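Local coordinates for protein 4-alpha-glucanotransferase (Aquifex aeolicus, PDB 1TZ7) that is a 4-alpha-glucanotransferase of the amylomaltase (disproportionating enzyme) family, built around a barrel of eight parallel strands with additional helices packed about it, at residues 51-55 with 56-60; 279-282 with 283-286; 115-118 with 119-123. All blocks are in the same frame, centred on the assembly; numbering follows the deposited sequence.

Contact 1. Residues 51-55 with 56-60; sequences DFLKE and CGFSL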
loop_
_atom_site.group_PDB
_atom_site.type_symbol
_atom_site.label_atom_id
_atom_site.label_comp_id
_atom_site.label_asym_id
_atom_site.label_seq_id
_atom_site.Cartn_x
_atom_site.Cartn_y
_atom_site.Cartn_z
ATOM N N ASP A 51 -13.616 10.732 -11.293
ATOM C CA ASP A 51 -14.735 11.630 -11.642
ATOM C C ASP A 51 -15.726 11.716 -10.501
ATOM O O ASP A 51 -16.273 12.765 -10.233
ATOM C CB ASP A 51 -15.469 11.130 -12.896
ATOM C CG ASP A 51 -14.691 11.370 -14.167
ATOM O OD1 ASP A 51 -13.716 12.146 -14.144
ATOM O OD2 ASP A 51 -14.990 10.822 -15.248
ATOM N N PHE A 52 -15.956 10.584 -9.839
ATOM C CA PHE A 52 -16.860 10.518 -8.694
ATOM C C PHE A 52 -16.285 11.301 -7.483
ATOM O O PHE A 52 -17.005 12.056 -6.829
ATOM C CB PHE A 52 -17.117 9.047 -8.323
ATOM C CG PHE A 52 -17.837 8.857 -7.015
ATOM C CD1 PHE A 52 -17.145 8.440 -5.883
ATOM C CD2 PHE A 52 -19.202 9.072 -6.920
ATOM C CE1 PHE A 52 -17.803 8.255 -4.679
ATOM C CE2 PHE A 52 -19.866 8.887 -5.714
ATOM C CZ PHE A 52 -19.161 8.480 -4.593
ATOM N N LEU A 53 -14.993 11.112 -7.209
ATOM C CA LEU A 53 -14.276 11.922 -6.199
ATOM C C LEU A 53 -14.524 13.407 -6.451
ATOM O O LEU A 53 -14.974 14.130 -5.575
ATOM C CB LEU A 53 -12.758 11.659 -6.265
ATOM C CG LEU A 53 -12.147 10.457 -5.522
ATOM C CD1 LEU A 53 -12.025 10.719 -4.047
ATOM C CD2 LEU A 53 -12.919 9.260 -5.749
ATOM N N LYS A 54 -14.212 13.843 -7.664
ATOM C CA LYS A 54 -14.299 15.252 -8.035
ATOM C C LYS A 54 -15.722 15.786 -7.871
ATOM O O LYS A 54 -15.929 16.849 -7.287
ATOM C CB LYS A 54 -13.828 15.443 -9.482
ATOM C CG LYS A 54 -13.821 16.909 -9.965
ATOM C CD LYS A 54 -13.016 17.807 -9.032
ATOM C CE LYS A 54 -12.704 19.142 -9.679
ATOM N NZ LYS A 54 -13.931 19.941 -9.907
ATOM N N GLU A 55 -16.697 15.042 -8.389
ATOM C CA GLU A 55 -18.097 15.477 -8.362
ATOM C C GLU A 55 -18.597 15.641 -6.921
ATOM O O GLU A 55 -19.353 16.561 -6.622
ATOM C CB GLU A 55 -18.991 14.473 -9.118
ATOM C CG GLU A 55 -19.906 15.116 -10.157
ATOM C CD GLU A 55 -21.079 15.855 -9.532
ATOM O OE1 GLU A 55 -21.361 15.633 -8.342
ATOM O OE2 GLU A 55 -21.720 16.653 -10.232
ATOM N N CYS A 56 -18.161 14.740 -6.039
ATOM C CA CYS A 56 -18.570 14.763 -4.630
ATOM C C CYS A 56 -17.881 15.890 -3.852
ATOM O O CYS A 56 -18.421 16.390 -2.872
ATOM C CB CYS A 56 -18.247 13.418 -3.960
ATOM S SG CYS A 56 -19.286 12.036 -4.499
ATOM N N GLY A 57 -16.680 16.270 -4.294
ATOM C CA GLY A 57 -15.883 17.280 -3.602
ATOM C C GLY A 57 -14.729 16.687 -2.782
ATOM O O GLY A 57 -14.097 17.389 -1.987
ATOM N N PHE A 58 -14.462 15.397 -2.970
ATOM C CA PHE A 58 -13.313 14.753 -2.330
ATOM C C PHE A 58 -12.018 15.301 -2.903
ATOM O O PHE A 58 -11.962 15.681 -4.074
ATOM C CB PHE A 58 -13.349 13.237 -2.549
ATOM C CG PHE A 58 -14.364 12.516 -1.705
ATOM C CD1 PHE A 58 -14.154 12.336 -0.343
ATOM C CD2 PHE A 58 -15.515 11.994 -2.276
ATOM C CE1 PHE A 58 -15.083 11.659 0.439
ATOM C CE2 PHE A 58 -16.450 11.315 -1.497
ATOM C CZ PHE A 58 -16.228 11.150 -0.137
ATOM N N SER A 59 -10.969 15.332 -2.073
ATOM C CA SER A 59 -9.647 15.814 -2.503
ATOM C C SER A 59 -8.552 14.751 -2.343
ATOM O O SER A 59 -7.408 14.977 -2.731
ATOM C CB SER A 59 -9.249 17.041 -1.699
ATOM O OG SER A 59 -10.187 18.078 -1.839
ATOM N N LEU A 60 -8.897 13.604 -1.763
ATOM C CA LEU A 60 -7.890 12.587 -1.433
ATOM C C LEU A 60 -8.320 11.204 -1.890
ATOM O O LEU A 60 -9.484 10.842 -1.788
ATOM C CB LEU A 60 -7.619 12.561 0.078
ATOM C CG LEU A 60 -7.084 13.846 0.702
ATOM C CD1 LEU A 60 -7.195 13.776 2.211
ATOM C CD2 LEU A 60 -5.650 14.088 0.278
#
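A Schellman motif closes helix 44-56 where Phe58 folds back onto Leu53. The helix is the connecting arm of a right-handed beta-alpha-beta crossover, joining strand 23-27 to its parallel barrel neighbour 60-62. Two bonds define the motif. Phe58 N donates to Leu53 O at 2.9 Å, the bond that reaches back five residues, and a weak bond of 3.1 Å runs from Gly57 N to Lys54 O. Gly57 N also keeps its helical bond to Leu53 O, at 3.0 Å, so two bent bonds share one oxygen. Gly57 is the C-prime residue, and its positive phi of 103° turns the chain out of the helix, a conformation glycine adopts readily.

Side chains pack around this turn. The CD1 branch of Leu53 lies against Phe58 CB, at a distance (3.2 Å) short enough to be doubtful in detail, the two side chains crossing at about a right angle. The same methyl lies 3.4 Å from Leu60 O. At the neighbouring position, Phe52 CG stands opposite its backbone N (chi1 170°), bringing one ring face beneath the sulfur of Cys56, one turn later. Cys56 SG sits 3.7 Å from the centroid of the Phe52 ring, 23° off its normal and shifted toward the rim. Tyr487 meets the Phe52 ring edge-to-face, and helix 491-500 packs on Cys56 and Phe58. Lys491 of that helix pairs with Glu55.

The doubly used carbonyl of Leu53 gives the first two amides beyond the helix, those of Gly57 and Phe58, an acceptor, while a sulfur-aromatic contact and aliphatic packing bury its end between strand 23-27 and helix 491-500.

Contact 2. Residues 279-282 with 283-286; sequences EEHE and KEGF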
loop_
_atom_site.group_PDB
_atom_site.type_symbol
_atom_site.label_atom_id
_atom_site.label_comp_id
_atom_site.label_asym_id
_atom_site.label_seq_id
_atom_site.Cartn_x
_atom_site.Cartn_y
_atom_site.Cartn_z
ATOM N N GLU A 279 22.571 0.502 11.249
ATOM C CA GLU A 279 23.869 1.144 11.360
ATOM C C GLU A 279 24.525 1.287 9.971
ATOM O O GLU A 279 25.292 2.219 9.735
ATOM C CB GLU A 279 24.779 0.378 12.341
ATOM C CG GLU A 279 25.794 -0.545 11.695
ATOM C CD GLU A 279 26.661 -1.260 12.722
ATOM O OE1 GLU A 279 26.098 -1.855 13.670
ATOM O OE2 GLU A 279 27.905 -1.222 12.584
ATOM N N GLU A 280 24.198 0.371 9.056
ATOM C CA GLU A 280 24.670 0.463 7.667
ATOM C C GLU A 280 23.917 1.542 6.867
ATOM O O GLU A 280 24.484 2.167 5.974
ATOM C CB GLU A 280 24.532 -0.885 6.964
ATOM C CG GLU A 280 25.385 -1.019 5.706
ATOM C CD GLU A 280 26.879 -1.093 6.005
ATOM O OE1 GLU A 280 27.675 -0.660 5.151
ATOM O OE2 GLU A 280 27.251 -1.583 7.092
ATOM N N HIS A 281 22.644 1.746 7.184
ATOM C CA HIS A 281 21.852 2.793 6.522
ATOM C C HIS A 281 22.372 4.155 6.887
ATOM O O HIS A 281 22.517 5.011 6.033
ATOM C CB HIS A 281 20.358 2.640 6.867
ATOM C CG HIS A 281 19.828 1.307 6.508
ATOM N ND1 HIS A 281 19.349 1.013 5.258
ATOM C CD2 HIS A 281 19.780 0.156 7.207
ATOM C CE1 HIS A 281 19.001 -0.261 5.217
ATOM N NE2 HIS A 281 19.253 -0.798 6.386
ATOM N N GLU A 282 22.680 4.341 8.162
ATOM C CA GLU A 282 23.247 5.590 8.641
ATOM C C GLU A 282 24.638 5.814 8.042
ATOM O O GLU A 282 25.029 6.943 7.769
ATOM C CB GLU A 282 23.320 5.583 10.175
ATOM C CG GLU A 282 23.434 6.969 10.798
ATOM C CD GLU A 282 23.020 6.994 12.263
ATOM O OE1 GLU A 282 23.061 8.081 12.870
ATOM O OE2 GLU A 282 22.656 5.927 12.807
ATOM N N LYS A 283 25.371 4.721 7.832
ATOM C CA LYS A 283 26.714 4.790 7.253
ATOM C C LYS A 283 26.685 5.264 5.787
ATOM O O LYS A 283 27.591 5.974 5.342
ATOM C CB LYS A 283 27.396 3.426 7.342
ATOM C CG LYS A 283 28.850 3.430 6.906
ATOM C CD LYS A 283 29.479 2.044 7.050
ATOM C CE LYS A 283 30.848 1.979 6.379
ATOM N NZ LYS A 283 31.207 0.596 5.975
ATOM N N GLU A 284 25.644 4.866 5.049
ATOM C CA GLU A 284 25.481 5.287 3.649
ATOM C C GLU A 284 24.535 6.499 3.523
ATOM O O GLU A 284 23.959 6.738 2.459
ATOM C CB GLU A 284 24.967 4.110 2.776
ATOM C CG GLU A 284 23.685 3.448 3.280
ATOM C CD GLU A 284 22.650 3.234 2.174
ATOM O OE1 GLU A 284 21.496 3.682 2.347
ATOM O OE2 GLU A 284 22.994 2.613 1.134
ATOM N N GLY A 285 24.385 7.254 4.613
ATOM C CA GLY A 285 23.629 8.503 4.590
ATOM C C GLY A 285 22.152 8.321 4.265
ATOM O O GLY A 285 21.516 9.226 3.726
ATOM N N PHE A 286 21.614 7.145 4.597
ATOM C CA PHE A 286 20.194 6.827 4.375
ATOM C C PHE A 286 19.781 6.978 2.908
ATOM O O PHE A 286 18.638 7.304 2.620
ATOM C CB PHE A 286 19.287 7.712 5.261
ATOM C CG PHE A 286 19.548 7.569 6.728
ATOM C CD1 PHE A 286 20.180 8.585 7.439
ATOM C CD2 PHE A 286 19.164 6.420 7.404
ATOM C CE1 PHE A 286 20.426 8.453 8.797
ATOM C CE2 PHE A 286 19.409 6.284 8.762
ATOM C CZ PHE A 286 20.039 7.301 9.459
HETATM O O HOH W 1 19.173 3.811 3.681
#
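With CG turned opposite its own nitrogen (chi1 -160°), Glu282 runs extended alongside the Phe286 ring, whose CG lies beside the backbone N and opposite the carbonyl carbon. Both side chains point the same way, and the carboxylate plane is inclined 30° to the ring. The nearest side-chain approach is Glu282 CG to Phe286 CZ, 3.7 Å. Glu282 CA makes a CH-pi contact over the ring face, 4.0 Å from the Phe286 centroid and 20° off the normal. Pro333 and Thr336 also touch both residues.

The same backbone forms a Schellman motif that ends helix 278-283. Phe286 N donates to His281 O at 2.7 Å, and Gly285 N makes a weak bond of 3.2 Å to Glu282 O. Gly285 is the C-prime residue with positive phi, and Phe286 then takes the N-cap position of helix 287-297.

On another side, Glu284 folds its CG back to within 3.1 Å of Glu280 O. Its OE1 accepts a hydrogen bond from a water at 2.7 Å and is also bonded to Trp288 N, in the first turn of the next helix. That water lies in the plane of the imidazole, 3.2 Å from His281 ND1, while His281 NE2 is bonded to Leu244 O. Toward the exposed flank, Glu280 and Lys283 lie side by side in a long salt bridge, OE1 to NZ 3.8 Å.

Contact 3. Residues 115-118 with 119-123; sequences ALYE and VVYEY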
loop_
_atom_site.group_PDB
_atom_site.type_symbol
_atom_site.label_atom_id
_atom_site.label_comp_id
_atom_site.label_asym_id
_atom_site.label_seq_id
_atom_site.Cartn_x
_atom_site.Cartn_y
_atom_site.Cartn_z
ATOM N N ALA A 115 -11.826 -10.399 -6.610
ATOM C CA ALA A 115 -10.616 -10.359 -7.431
ATOM C C ALA A 115 -10.136 -11.766 -7.739
ATOM O O ALA A 115 -9.912 -12.573 -6.832
ATOM C CB ALA A 115 -9.531 -9.577 -6.728
ATOM N N LEU A 116 -9.983 -12.055 -9.026
ATOM C CA LEU A 116 -9.638 -13.385 -9.484
ATOM C C LEU A 116 -8.115 -13.485 -9.690
ATOM O O LEU A 116 -7.633 -13.589 -10.820
ATOM C CB LEU A 116 -10.362 -13.686 -10.808
ATOM C CG LEU A 116 -11.807 -14.241 -10.798
ATOM C CD1 LEU A 116 -12.469 -14.402 -9.429
ATOM C CD2 LEU A 116 -12.730 -13.617 -11.850
ATOM N N TYR A 117 -7.374 -13.452 -8.582
ATOM C CA TYR A 117 -5.913 -13.329 -8.634
ATOM C C TYR A 117 -5.280 -14.437 -9.477
ATOM O O TYR A 117 -4.529 -14.163 -10.409
ATOM C CB TYR A 117 -5.325 -13.336 -7.221
ATOM C CG TYR A 117 -5.436 -12.000 -6.523
ATOM C CD1 TYR A 117 -6.316 -11.816 -5.463
ATOM C CD2 TYR A 117 -4.669 -10.918 -6.934
ATOM C CE1 TYR A 117 -6.425 -10.597 -4.826
ATOM C CE2 TYR A 117 -4.767 -9.688 -6.306
ATOM C CZ TYR A 117 -5.646 -9.531 -5.252
ATOM O OH TYR A 117 -5.747 -8.312 -4.626
ATOM N N GLU A 118 -5.597 -15.689 -9.145
ATOM C CA GLU A 118 -5.050 -16.838 -9.866
ATOM C C GLU A 118 -5.178 -16.642 -11.371
ATOM O O GLU A 118 -4.204 -16.838 -12.124
ATOM C CB GLU A 118 -5.773 -18.135 -9.455
ATOM C CG GLU A 118 -5.456 -18.616 -8.041
ATOM C CD GLU A 118 -6.393 -18.030 -6.998
ATOM O OE1 GLU A 118 -7.181 -17.122 -7.348
ATOM O OE2 GLU A 118 -6.341 -18.477 -5.826
ATOM N N VAL A 119 -6.377 -16.255 -11.819
ATOM C CA VAL A 119 -6.651 -16.213 -13.250
ATOM C C VAL A 119 -6.056 -14.983 -13.939
ATOM O O VAL A 119 -5.664 -15.060 -15.094
ATOM C CB VAL A 119 -8.201 -16.409 -13.625
ATOM C CG1 VAL A 119 -9.079 -16.719 -12.442
ATOM C CG2 VAL A 119 -8.731 -15.338 -14.561
ATOM N N VAL A 120 -5.973 -13.859 -13.226
ATOM C CA VAL A 120 -5.457 -12.622 -13.827
ATOM C C VAL A 120 -3.920 -12.610 -13.914
ATOM O O VAL A 120 -3.360 -11.997 -14.812
ATOM C CB VAL A 120 -5.956 -11.344 -13.085
ATOM C CG1 VAL A 120 -7.481 -11.276 -13.106
ATOM C CG2 VAL A 120 -5.428 -11.290 -11.663
ATOM N N TYR A 121 -3.250 -13.297 -12.983
ATOM C CA TYR A 121 -1.800 -13.505 -13.095
ATOM C C TYR A 121 -1.473 -14.152 -14.427
ATOM O O TYR A 121 -0.555 -13.729 -15.118
ATOM C CB TYR A 121 -1.275 -14.390 -11.950
ATOM C CG TYR A 121 -1.165 -13.682 -10.613
ATOM C CD1 TYR A 121 -0.516 -12.456 -10.497
ATOM C CD2 TYR A 121 -1.706 -14.244 -9.467
ATOM C CE1 TYR A 121 -0.417 -11.808 -9.267
ATOM C CE2 TYR A 121 -1.613 -13.603 -8.236
ATOM C CZ TYR A 121 -0.971 -12.395 -8.140
ATOM O OH TYR A 121 -0.885 -11.768 -6.915
ATOM N N GLU A 122 -2.241 -15.183 -14.781
ATOM C CA GLU A 122 -1.998 -15.954 -16.007
ATOM C C GLU A 122 -2.491 -15.212 -17.246
ATOM O O GLU A 122 -1.812 -15.184 -18.281
ATOM C CB GLU A 122 -2.692 -17.324 -15.919
ATOM C CG GLU A 122 -1.932 -18.351 -15.095
ATOM C CD GLU A 122 -0.653 -18.820 -15.774
ATOM O OE1 GLU A 122 -0.475 -18.540 -16.983
ATOM O OE2 GLU A 122 0.172 -19.472 -15.100
ATOM N N TYR A 123 -3.681 -14.616 -17.129
ATOM C CA TYR A 123 -4.353 -13.994 -18.272
ATOM C C TYR A 123 -3.654 -12.694 -18.703
ATOM O O TYR A 123 -3.425 -12.468 -19.883
ATOM C CB TYR A 123 -5.818 -13.701 -17.930
ATOM C CG TYR A 123 -6.559 -12.960 -19.019
ATOM C CD1 TYR A 123 -6.590 -13.450 -20.320
ATOM C CD2 TYR A 123 -7.225 -11.766 -18.750
ATOM C CE1 TYR A 123 -7.264 -12.777 -21.323
ATOM C CE2 TYR A 123 -7.903 -11.086 -19.747
ATOM C CZ TYR A 123 -7.918 -11.597 -21.034
ATOM O OH TYR A 123 -8.586 -10.931 -22.028
#
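Tyr117 and Tyr121 pack against each other on the buried flank of the first turn of helix 117-133, with Leu116 at the N-cap position. Two backbone bonds fix this turn: Val120 N to Leu116 O, and Tyr121 N to Tyr117 O at 3.0 Å. The second is the straighter, with an N-H...O angle of 169°.

The tightly packed part centres on the two tyrosines and Val120. Tyr121 carries CG opposite its carbonyl carbon (chi1 -76°), which lays the CD2 side of the ring against the preceding turn. Tyr121 CD2 comes within 3.0 Å of Tyr117 O, the oxygen already bonded to Tyr121 N. Farther out the two side chains cross at a slant, and Tyr117 CB meets Tyr121 CE2 at 3.9 Å. Both hydroxyls are engaged by other parts of the chain: Tyr117 OH bonds Trp479 O, and Tyr121 OH bonds Thr69 and Asn75. Each ring is therefore held at its base by the helix and at its far end by a loop.

The opposite character appears at Leu116, Val119 and Glu118, which are partly or fully exposed. Leu116 and Val119 lie alongside each other, touching through CB and CG1 at 3.7 Å. Val119 chi1 (-5°) is eclipsed, as is chi2 of Leu116, so the exact methyl positions on this rim deserve less weight. Glu118 OE1 forms a salt bridge with Arg480, whose NH1 also bonds Ala115 O and so ties the start of the helix to Arg480.

Inward again, Val120 straddles the carbonyl of Leu116: its CG1 and CG2 each stand 3.3 Å from Leu116 O.

How the contacts relate
All three contacts are local and concern helix ends, but they divide by type: contacts 1 and 2 both terminate a helix with a glycine-centred Schellman motif, whereas contact 3 starts one; contact 2 also runs directly into the next helix. They sit far apart. The centres of contacts 1 and 2 are 41 Å apart, on opposite sides of the chain's centre; contacts 2 and 3 are likewise opposed at 40 Å between centres. Contacts 1 and 3 are nearer, 30 Å between centres and about 19 Å between nearest atoms, still without touching. Contact 1 belongs to the barrel, while residues 115-123 and 279-286 lie in insertions that follow its second and third strands.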